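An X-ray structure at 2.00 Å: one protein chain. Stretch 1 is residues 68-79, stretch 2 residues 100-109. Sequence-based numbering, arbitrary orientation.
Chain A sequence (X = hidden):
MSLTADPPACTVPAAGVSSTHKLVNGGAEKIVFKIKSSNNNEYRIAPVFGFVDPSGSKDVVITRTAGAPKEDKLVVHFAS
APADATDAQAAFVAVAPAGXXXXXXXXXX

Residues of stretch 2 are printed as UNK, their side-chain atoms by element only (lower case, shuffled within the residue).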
ATOM      1  N   ALA A  68       3.959  16.529 -13.344  1.00 22.15           N
ATOM      2  CA  ALA A  68       5.232  16.329 -14.010  1.00 21.67           C
ATOM      3  C   ALA A  68       5.755  14.919 -13.805  1.00 22.92           C
ATOM      4  O   ALA A  68       5.569  14.324 -12.744  1.00 23.57           O
ATOM      5  CB  ALA A  68       6.249  17.333 -13.488  1.00 23.18           C
ATOM      6  N   PRO A  69       6.384  14.343 -14.840  1.00 23.86           N
ATOM      7  CA  PRO A  69       6.901  12.990 -14.639  1.00 23.48           C
ATOM      8  C   PRO A  69       7.864  13.049 -13.466  1.00 24.63           C
ATOM      9  O   PRO A  69       8.573  14.047 -13.279  1.00 24.64           O
ATOM     10  CB  PRO A  69       7.587  12.661 -15.972  1.00 25.01           C
ATOM     11  CG  PRO A  69       7.641  13.962 -16.717  1.00 24.47           C
ATOM     12  CD  PRO A  69       6.452  14.733 -16.255  1.00 22.84           C
ATOM     13  N   LYS A  70       7.875  11.995 -12.664  1.00 23.55           N
ATOM     14  CA  LYS A  70       8.729  11.971 -11.491  1.00 23.77           C
ATOM     15  C   LYS A  70       8.730  10.590 -10.866  1.00 22.26           C
ATOM     16  O   LYS A  70       7.817   9.789 -11.088  1.00 21.18           O
ATOM     17  CB  LYS A  70       8.214  12.996 -10.471  1.00 23.89           C
ATOM     18  CG  LYS A  70       8.997  13.066  -9.171  1.00 25.74           C
ATOM     19  CD  LYS A  70       8.418  14.129  -8.246  1.00 28.26           C
ATOM     20  CE  LYS A  70       9.228  14.240  -6.966  1.00 30.64           C
ATOM     21  NZ  LYS A  70       8.839  15.428  -6.159  1.00 33.08           N
ATOM     22  N   GLU A  71       9.769  10.314 -10.090  1.00 21.59           N
ATOM     23  CA  GLU A  71       9.890   9.038  -9.407  1.00 22.69           C
ATOM     24  C   GLU A  71       9.466   9.280  -7.967  1.00 23.09           C
ATOM     25  O   GLU A  71       9.940  10.222  -7.332  1.00 22.41           O
ATOM     26  CB  GLU A  71      11.335   8.537  -9.453  1.00 22.69           C
ATOM     27  CG  GLU A  71      11.852   8.236 -10.856  1.00 24.95           C
ATOM     28  CD  GLU A  71      11.089   7.107 -11.539  1.00 26.98           C
ATOM     29  OE1 GLU A  71      10.941   6.032 -10.928  1.00 25.64           O
ATOM     30  OE2 GLU A  71      10.644   7.292 -12.692  1.00 28.73           O
ATOM     31  N   ASP A  72       8.549   8.450  -7.474  1.00 22.11           N
ATOM     32  CA  ASP A  72       8.057   8.559  -6.112  1.00 21.62           C
ATOM     33  C   ASP A  72       8.044   7.185  -5.457  1.00 22.85           C
ATOM     34  O   ASP A  72       8.452   6.200  -6.069  1.00 21.42           O
ATOM     35  CB  ASP A  72       6.656   9.175  -6.096  1.00 20.60           C
ATOM     36  CG  ASP A  72       6.686  10.690  -6.204  1.00 19.89           C
ATOM     37  OD1 ASP A  72       7.331  11.321  -5.343  1.00 20.90           O
ATOM     38  OD2 ASP A  72       6.071  11.254  -7.136  1.00 18.81           O
ATOM     39  N   LYS A  73       7.586   7.119  -4.211  1.00 22.10           N
ATOM     40  CA  LYS A  73       7.556   5.851  -3.495  1.00 23.88           C
ATOM     41  C   LYS A  73       6.307   5.664  -2.664  1.00 24.54           C
ATOM     42  O   LYS A  73       5.775   6.616  -2.088  1.00 23.43           O
ATOM     43  CB  LYS A  73       8.771   5.725  -2.561  1.00 26.64           C
ATOM     44  CG  LYS A  73      10.123   5.776  -3.259  1.00 31.27           C
ATOM     45  CD  LYS A  73      11.262   5.575  -2.272  1.00 34.03           C
ATOM     46  CE  LYS A  73      12.602   5.516  -2.991  1.00 35.91           C
ATOM     47  NZ  LYS A  73      13.709   5.213  -2.046  1.00 38.80           N
ATOM     48  N   LEU A  74       5.847   4.422  -2.609  1.00 23.29           N
ATOM     49  CA  LEU A  74       4.687   4.065  -1.819  1.00 24.54           C
ATOM     50  C   LEU A  74       5.248   3.159  -0.737  1.00 23.98           C
ATOM     51  O   LEU A  74       5.782   2.090  -1.024  1.00 24.28           O
ATOM     52  CB  LEU A  74       3.666   3.310  -2.670  1.00 25.85           C
ATOM     53  CG  LEU A  74       2.273   3.138  -2.064  1.00 24.17           C
ATOM     54  CD1 LEU A  74       1.618   4.509  -1.880  1.00 25.54           C
ATOM     55  CD2 LEU A  74       1.431   2.261  -2.979  1.00 23.46           C
ATOM     56  N   VAL A  75       5.156   3.602   0.509  1.00 24.26           N
ATOM     57  CA  VAL A  75       5.675   2.816   1.614  1.00 23.31           C
ATOM     58  C   VAL A  75       4.549   2.144   2.376  1.00 22.83           C
ATOM     59  O   VAL A  75       3.599   2.793   2.833  1.00 20.30           O
ATOM     60  CB  VAL A  75       6.495   3.689   2.583  1.00 24.89           C
ATOM     61  CG1 VAL A  75       7.071   2.831   3.702  1.00 23.52           C
ATOM     62  CG2 VAL A  75       7.613   4.386   1.821  1.00 26.66           C
ATOM     63  N   VAL A  76       4.664   0.830   2.504  1.00 19.61           N
ATOM     64  CA  VAL A  76       3.672   0.047   3.205  1.00 21.16           C
ATOM     65  C   VAL A  76       4.225  -0.417   4.550  1.00 23.26           C
ATOM     66  O   VAL A  76       5.129  -1.251   4.615  1.00 23.79           O
ATOM     67  CB  VAL A  76       3.244  -1.172   2.365  1.00 21.42           C
ATOM     68  CG1 VAL A  76       2.123  -1.915   3.068  1.00 22.83           C
ATOM     69  CG2 VAL A  76       2.785  -0.715   0.980  1.00 20.80           C
ATOM     70  N   HIS A  77       3.694   0.161   5.620  1.00 23.84           N
ATOM     71  CA  HIS A  77       4.094  -0.182   6.981  1.00 23.61           C
ATOM     72  C   HIS A  77       3.152  -1.291   7.444  1.00 24.31           C
ATOM     73  O   HIS A  77       1.930  -1.158   7.334  1.00 24.86           O
ATOM     74  CB  HIS A  77       3.951   1.049   7.885  1.00 22.77           C
ATOM     75  CG  HIS A  77       4.833   2.191   7.486  1.00 22.32           C
ATOM     76  ND1 HIS A  77       6.109   2.351   7.980  1.00 24.19           N
ATOM     77  CD2 HIS A  77       4.653   3.188   6.588  1.00 21.86           C
ATOM     78  CE1 HIS A  77       6.679   3.392   7.401  1.00 21.08           C
ATOM     79  NE2 HIS A  77       5.816   3.917   6.550  1.00 24.44           N
ATOM     80  N   PHE A  78       3.706  -2.384   7.955  1.00 23.46           N
ATOM     81  CA  PHE A  78       2.867  -3.490   8.393  1.00 25.16           C
ATOM     82  C   PHE A  78       3.288  -4.086   9.726  1.00 24.59           C
ATOM     83  O   PHE A  78       4.387  -3.833  10.226  1.00 23.22           O
ATOM     84  CB  PHE A  78       2.863  -4.585   7.323  1.00 25.10           C
ATOM     85  CG  PHE A  78       4.223  -5.122   7.018  1.00 26.49           C
ATOM     86  CD1 PHE A  78       4.797  -6.098   7.825  1.00 27.93           C
ATOM     87  CD2 PHE A  78       4.954  -4.620   5.946  1.00 27.14           C
ATOM     88  CE1 PHE A  78       6.084  -6.572   7.570  1.00 28.50           C
ATOM     89  CE2 PHE A  78       6.242  -5.085   5.679  1.00 25.78           C
ATOM     90  CZ  PHE A  78       6.808  -6.061   6.492  1.00 28.19           C
ATOM     91  N   ALA A  79       2.395  -4.890  10.290  1.00 25.28           N
ATOM     92  CA  ALA A  79       2.639  -5.546  11.562  1.00 27.36           C
ATOM     93  C   ALA A  79       1.622  -6.647  11.799  1.00 28.96           C
ATOM     94  O   ALA A  79       0.609  -6.749  11.107  1.00 28.30           O
ATOM     95  CB  ALA A  79       2.566  -4.529  12.705  1.00 27.70           C
ATOM     96  N   UNK A 100       8.485  -2.833   6.684  1.00 26.03           N
ATOM     97  CA  UNK A 100       7.946  -2.048   5.583  1.00 25.28           C
ATOM     98  C   UNK A 100       8.421  -2.566   4.231  1.00 24.42           C
ATOM     99  O   UNK A 100       9.534  -3.080   4.107  1.00 22.85           O
ATOM    100  c   UNK A 100       8.242  -0.032   7.103  1.00 27.69           C
ATOM    101  o   UNK A 100       9.725  -0.417   5.240  1.00 29.62           O
ATOM    102  c   UNK A 100       8.365  -0.556   5.669  1.00 26.21           C
ATOM    103  N   UNK A 101       7.558  -2.439   3.228  1.00 22.97           N
ATOM    104  CA  UNK A 101       7.892  -2.820   1.863  1.00 26.43           C
ATOM    105  C   UNK A 101       7.614  -1.580   1.026  1.00 27.06           C
ATOM    106  O   UNK A 101       6.589  -0.918   1.201  1.00 26.48           O
ATOM    107  c   UNK A 101       5.570  -3.713   1.537  1.00 27.71           C
ATOM    108  c   UNK A 101       7.040  -3.999   1.338  1.00 25.73           C
ATOM    109  c   UNK A 101       7.438  -5.278   2.047  1.00 25.19           C
ATOM    110  N   UNK A 102       8.537  -1.252   0.132  1.00 26.34           N
ATOM    111  CA  UNK A 102       8.385  -0.073  -0.702  1.00 26.07           C
ATOM    112  C   UNK A 102       8.125  -0.424  -2.157  1.00 25.96           C
ATOM    113  O   UNK A 102       8.820  -1.256  -2.746  1.00 25.13           O
ATOM    114  c   UNK A 102       9.632   0.818  -0.604  1.00 27.46           C
ATOM    115  o   UNK A 102       9.793   1.248   0.754  1.00 28.71           O
ATOM    116  c   UNK A 102       9.499   2.036  -1.504  1.00 28.31           C
ATOM    117  N   UNK A 103       7.096   0.207  -2.712  1.00 24.92           N
ATOM    118  CA  UNK A 103       6.701   0.017  -4.100  1.00 23.72           C
ATOM    119  C   UNK A 103       7.052   1.320  -4.807  1.00 24.30           C
ATOM    120  O   UNK A 103       6.494   2.378  -4.486  1.00 23.21           O
ATOM    121  c   UNK A 103       3.293  -1.818  -3.635  1.00 22.89           C
ATOM    122  c   UNK A 103       5.172  -0.216  -4.233  1.00 22.57           C
ATOM    123  c   UNK A 103       4.774  -1.521  -3.547  1.00 22.19           C
ATOM    124  c   UNK A 103       4.763  -0.242  -5.701  1.00 22.96           C
ATOM    125  N   UNK A 104       8.012   1.278  -5.744  1.00 23.36           N
ATOM    126  CA  UNK A 104       8.338   2.535  -6.424  1.00 23.25           C
ATOM    127  C   UNK A 104       7.227   2.915  -7.403  1.00 23.05           C
ATOM    128  O   UNK A 104       6.563   2.049  -7.976  1.00 24.04           O
ATOM    129  c   UNK A 104       9.555   0.750  -7.408  1.00 24.81           C
ATOM    130  c   UNK A 104       9.663   2.217  -7.121  1.00 24.08           C
ATOM    131  c   UNK A 104       8.952   0.209  -6.121  1.00 23.85           C
ATOM    132  N   UNK A 105       7.006   4.210  -7.572  1.00 22.92           N
ATOM    133  CA  UNK A 105       5.980   4.676  -8.492  1.00 23.84           C
ATOM    134  C   UNK A 105       6.643   5.570  -9.530  1.00 23.57           C
ATOM    135  O   UNK A 105       7.155   6.638  -9.205  1.00 21.80           O
ATOM    136  s   UNK A 105       2.869   5.702  -5.953  1.00 24.15           S
ATOM    137  c   UNK A 105       4.183   4.692  -6.658  1.00 24.91           C
ATOM    138  c   UNK A 105       1.863   4.518  -5.230  1.00 29.22           C
ATOM    139  c   UNK A 105       4.899   5.464  -7.749  1.00 24.15           C
ATOM    140  N   UNK A 106       6.641   5.123 -10.783  1.00 24.35           N
ATOM    141  CA  UNK A 106       7.248   5.890 -11.863  1.00 22.12           C
ATOM    142  C   UNK A 106       6.199   6.534 -12.762  1.00 23.00           C
ATOM    143  O   UNK A 106       5.517   5.846 -13.516  1.00 21.31           O
ATOM    144  o   UNK A 106       9.212   4.468 -11.965  1.00 22.86           O
ATOM    145  c   UNK A 106       8.138   4.988 -12.719  1.00 21.92           C
ATOM    146  N   UNK A 107       6.064   7.855 -12.667  1.00 22.58           N
ATOM    147  CA  UNK A 107       5.121   8.584 -13.505  1.00 21.17           C
ATOM    148  C   UNK A 107       5.959   9.049 -14.690  1.00 22.60           C
ATOM    149  O   UNK A 107       6.863   9.878 -14.531  1.00 18.12           O
ATOM    150  c   UNK A 107       4.550   9.780 -12.745  1.00 23.75           C
ATOM    151  N   UNK A 108       5.673   8.499 -15.869  1.00 21.96           N
ATOM    152  CA  UNK A 108       6.429   8.829 -17.071  1.00 24.00           C
ATOM    153  C   UNK A 108       5.636   9.589 -18.120  1.00 23.73           C
ATOM    154  O   UNK A 108       4.412   9.483 -18.197  1.00 23.37           O
ATOM    155  c   UNK A 108       7.948   6.839 -16.785  1.00 28.08           C
ATOM    156  o   UNK A 108       5.932   6.668 -18.081  1.00 26.04           O
ATOM    157  c   UNK A 108       7.002   7.552 -17.736  1.00 25.41           C
ATOM    158  N   UNK A 109       6.345  10.355 -18.939  1.00 25.60           N
ATOM    159  CA  UNK A 109       5.690  11.130 -19.985  1.00 28.77           C
ATOM    160  C   UNK A 109       5.254  10.216 -21.124  1.00 30.32           C
ATOM    161  O   UNK A 109       5.884   9.148 -21.286  1.00 30.82           O
ATOM    162  OXT UNK A 109       4.300  10.586 -21.845  1.00 32.11           O
ATOM    163  c   UNK A 109       6.634  12.202 -20.505  1.00 28.84           C
TER

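Position 100 has three side-chain atoms, a carbon carrying one oxygen and one carbon. The terminal carbon lies 3.3 Å from ND1 of His77, and the backbone N is 3.3 Å from CE2 of Phe78. A branched carbon bearing one hydroxyl is Thr100.

Position 101 carries three carbons, forked at the first. One arm comes within 3.5 Å of CB of Val76, the other within 3.8 Å of CE2 of Phe78. With no polar atom and both arms one carbon long, this is Val101.

At position 102 the fork of oxygen and carbon returns. Its carbon arm sits 3.9 Å from CB of Lys73 and its oxygen 4.0 Å from CG2 of Val75, a methyl carbon that offers no hydrogen-bonding partner. It is Thr102.

Position 103 has four carbons, forked at the first, one arm two carbons long. Its CB is 4.1 Å from CB of Leu74, on the buried side: Ile103.

Position 104 holds three carbons that close a ring onto the backbone N, which defines Pro104. A ring nitrogen has no hydrogen to donate, yet the ladder loses nothing, because opposite Lys73 this is a non-hydrogen-bonded pair.

Position 105 is an unbranched chain of two carbons, a sulfur and a carbon. The last carbon reaches to 3.2 Å from CD2 of Leu74, a tight apolar contact. The thioether identifies Met105.

Position 106 has one carbon and one oxygen, the oxygen 2.6 Å from OE1 of Glu71. So short a side chain ending in a hydroxyl is Ser106, whose OG donates a hydrogen bond to that carboxylate.

Position 107 has a lone carbon, so it is Ala107. Its backbone pairs with Lys70, N to O at 3.0 Å from Lys70 N to Ala107 O.

Position 108 again forks to an oxygen and a carbon, and CB points away from stretch 1: Thr108. At position 109 one carbon accompanies a terminal carboxylate, and that carbon is 4.3 Å from CG of Pro69; it is Ala109.

The rule is alternation. Eight backbone hydrogen bonds tie Lys70, Asp72, Leu74 and Val76 to Ala107, Met105, Ile103 and Val101 in antiparallel register, a pair of bonds at each rung. On the face of Leu74 and Val76, Val101, Ile103 and Met105 supply apolar packing. The face of Glu71, Lys73, Val75 and His77 receives two threonines, a proline and a serine, with one side-chain hydrogen bond between the strands. Backbone bonds set the register, while side chains give each face its character.

Stretch 2, residues 100-109: TVTIPMSATA
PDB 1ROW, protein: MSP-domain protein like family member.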